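Local coordinates for molybdenum-binding-protein (Azotobacter vinelandii, PDB 1H9M) that binds molybdate in the cytoplasm, probably serving molybdenum homeostasis by storing the oxyanion at sites formed by its TOBE domains, at residues 81-86 against 131-136. Numbering follows the deposited sequence. Where two conformers were deposited one is given.
With MOO (molybdate ion), chain F.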
loop_
_atom_site.group_PDB
_atom_site.type_symbol
_atom_site.label_atom_id
_atom_site.label_comp_id
_atom_site.label_asym_id
_atom_site.label_seq_id
_atom_site.Cartn_x
_atom_site.Cartn_y
_atom_site.Cartn_z
ATOM N N ARG A 81 -4.548 12.537 1.461
ATOM C CA ARG A 81 -5.771 13.338 1.251
ATOM C C ARG A 81 -6.916 13.020 2.218
ATOM O O ARG A 81 -7.908 13.784 2.245
ATOM C CB ARG A 81 -6.271 13.107 -0.153
ATOM C CG ARG A 81 -5.343 13.611 -1.298
ATOM C CD ARG A 81 -5.418 15.158 -1.253
ATOM N NE ARG A 81 -6.701 15.631 -1.767
ATOM C CZ ARG A 81 -6.944 15.630 -3.083
ATOM N NH1 ARG A 81 -6.063 15.258 -4.023
ATOM N NH2 ARG A 81 -8.160 15.982 -3.509
ATOM N N ASN A 82 -6.916 11.864 2.862
ATOM C CA ASN A 82 -8.030 11.322 3.620
ATOM C C ASN A 82 -7.680 11.329 5.099
ATOM O O ASN A 82 -6.741 10.669 5.557
ATOM C CB ASN A 82 -8.380 9.888 3.181
ATOM C CG ASN A 82 -8.689 9.920 1.689
ATOM O OD1 ASN A 82 -9.489 10.786 1.310
ATOM N ND2 ASN A 82 -7.994 9.159 0.869
ATOM N N ILE A 83 -8.297 12.291 5.851
ATOM C CA ILE A 83 -8.002 12.332 7.289
ATOM C C ILE A 83 -9.377 12.304 7.990
ATOM O O ILE A 83 -10.305 13.057 7.639
ATOM C CB ILE A 83 -7.110 13.485 7.737
ATOM C CG1 ILE A 83 -5.740 13.480 7.025
ATOM C CG2 ILE A 83 -6.919 13.439 9.254
ATOM C CD1 ILE A 83 -4.869 14.697 7.195
ATOM N N LEU A 84 -9.669 11.227 8.719
ATOM C CA LEU A 84 -11.020 10.984 9.243
ATOM C C LEU A 84 -10.872 10.913 10.758
ATOM O O LEU A 84 -10.117 10.101 11.255
ATOM C CB LEU A 84 -11.627 9.704 8.673
ATOM C CG LEU A 84 -11.763 9.577 7.155
ATOM C CD1 LEU A 84 -12.371 8.241 6.745
ATOM C CD2 LEU A 84 -12.631 10.706 6.614
ATOM N N THR A 85 -11.491 11.850 11.500
ATOM C CA THR A 85 -11.246 11.928 12.933
ATOM C C THR A 85 -12.399 11.378 13.764
ATOM O O THR A 85 -13.568 11.380 13.387
ATOM C CB THR A 85 -10.917 13.381 13.319
ATOM O OG1 THR A 85 -9.789 13.800 12.530
ATOM C CG2 THR A 85 -10.547 13.521 14.785
ATOM N N GLY A 86 -11.998 10.675 14.817
ATOM C CA GLY A 86 -13.022 10.023 15.653
ATOM C C GLY A 86 -12.413 9.633 16.991
ATOM O O GLY A 86 -11.470 10.238 17.490
ATOM N N SER A 131 -7.093 10.147 14.558
ATOM C CA SER A 131 -7.537 10.297 13.165
ATOM C C SER A 131 -6.954 9.127 12.295
ATOM O O SER A 131 -5.828 8.747 12.598
ATOM C CB SER A 131 -6.958 11.563 12.549
ATOM O OG SER A 131 -7.431 12.725 13.259
ATOM N N ALA A 132 -7.814 8.730 11.365
ATOM C CA ALA A 132 -7.340 7.662 10.430
ATOM C C ALA A 132 -6.811 8.458 9.238
ATOM O O ALA A 132 -7.477 9.365 8.774
ATOM C CB ALA A 132 -8.503 6.802 10.016
ATOM N N VAL A 133 -5.627 8.064 8.758
ATOM C CA VAL A 133 -4.995 8.764 7.619
ATOM C C VAL A 133 -4.809 7.772 6.481
ATOM O O VAL A 133 -4.219 6.725 6.721
ATOM C CB VAL A 133 -3.629 9.336 8.057
ATOM C CG1 VAL A 133 -2.903 9.939 6.873
ATOM C CG2 VAL A 133 -3.808 10.387 9.152
ATOM N N ILE A 134 -5.364 8.112 5.299
ATOM C CA ILE A 134 -5.263 7.150 4.167
ATOM C C ILE A 134 -4.860 7.911 2.908
ATOM O O ILE A 134 -5.372 8.956 2.540
ATOM C CB ILE A 134 -6.641 6.534 3.893
ATOM C CG1 ILE A 134 -7.268 5.965 5.168
ATOM C CG2 ILE A 134 -6.568 5.425 2.829
ATOM C CD1 ILE A 134 -8.729 5.608 5.046
ATOM N N LYS A 135 -3.707 7.461 2.339
ATOM C CA LYS A 135 -3.239 8.053 1.085
ATOM C C LYS A 135 -4.245 7.728 0.005
ATOM O O LYS A 135 -4.811 6.638 -0.142
ATOM C CB LYS A 135 -1.892 7.309 0.787
ATOM C CG LYS A 135 -1.055 8.169 -0.195
ATOM C CD LYS A 135 0.352 7.585 -0.359
ATOM C CE LYS A 135 0.926 8.125 -1.665
ATOM N NZ LYS A 135 1.530 9.475 -1.559
ATOM N N ALA A 136 -4.438 8.721 -0.921
ATOM C CA ALA A 136 -5.409 8.584 -1.996
ATOM C C ALA A 136 -5.172 7.383 -2.902
ATOM O O ALA A 136 -6.116 6.747 -3.412
ATOM C CB ALA A 136 -5.543 9.801 -2.942
HETATM MO MO MOO F . -1.650 11.673 -1.451
HETATM O O1 MOO F . -3.139 11.177 -0.694
HETATM O O2 MOO F . -0.186 11.525 -0.442
HETATM O O3 MOO F . -1.305 10.511 -2.785
HETATM O O4 MOO F . -1.744 13.241 -2.310
#
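Asn82 to Thr85 and Ser131 to Ile134 run antiparallel as neighbouring strands, their axes 165° apart. Leu84 and Ala132 form a hydrogen-bonded pair, with Ala132 N reaching Leu84 O at 2.7 Å and Leu84 N returning a bond to Ala132 O. At the next such pair Ile134 N bonds firmly to Asn82 O, but the reverse bond, Asn82 N to Ile134 O, is weak at 3.3 Å. Here the strands part and frame a molybdate: Arg81 N and Ala136 N both donate to its O1, the latter at 2.8 Å and nearly straight (172°).

Asn82 folds its amide back over this junction. Its CG lies anti to the carbonyl carbon (chi1 -57°), and ND2 adds a second weak bond to Ile134 O, while OD1 accepts from Ala39 N. The aliphatic part of Arg81 also lines the anion, CG lying 3.3 Å from O1, before the bent chain carries the guanidinium to Glu27. In the conformer given here, Lys135 runs extended alongside the anion and bends at its end, where NZ donates to O2 at 2.9 Å and also to Val41 O and Val139 O of a second subunit; its charge probably helps offset that of the molybdate. On the sheet face of Ile83, the CG2 methyl rests on Ser131 CB, and beyond it Thr85 OG1 and Ser131 OG share a 2.7 Å hydrogen bond.

Thr43 and Ser46 of that subunit and Ser79 of this chain complete the oxyanion site, placing it at a subunit interface. Strand 68-70 borders 129-134 along its other edge. Ala132 and Ile134 pack on Ile110 of strand 109-115 in the same OB-like sheet, and Leu84 meets Leu38 of strand 37-43, from the chain's other sheet.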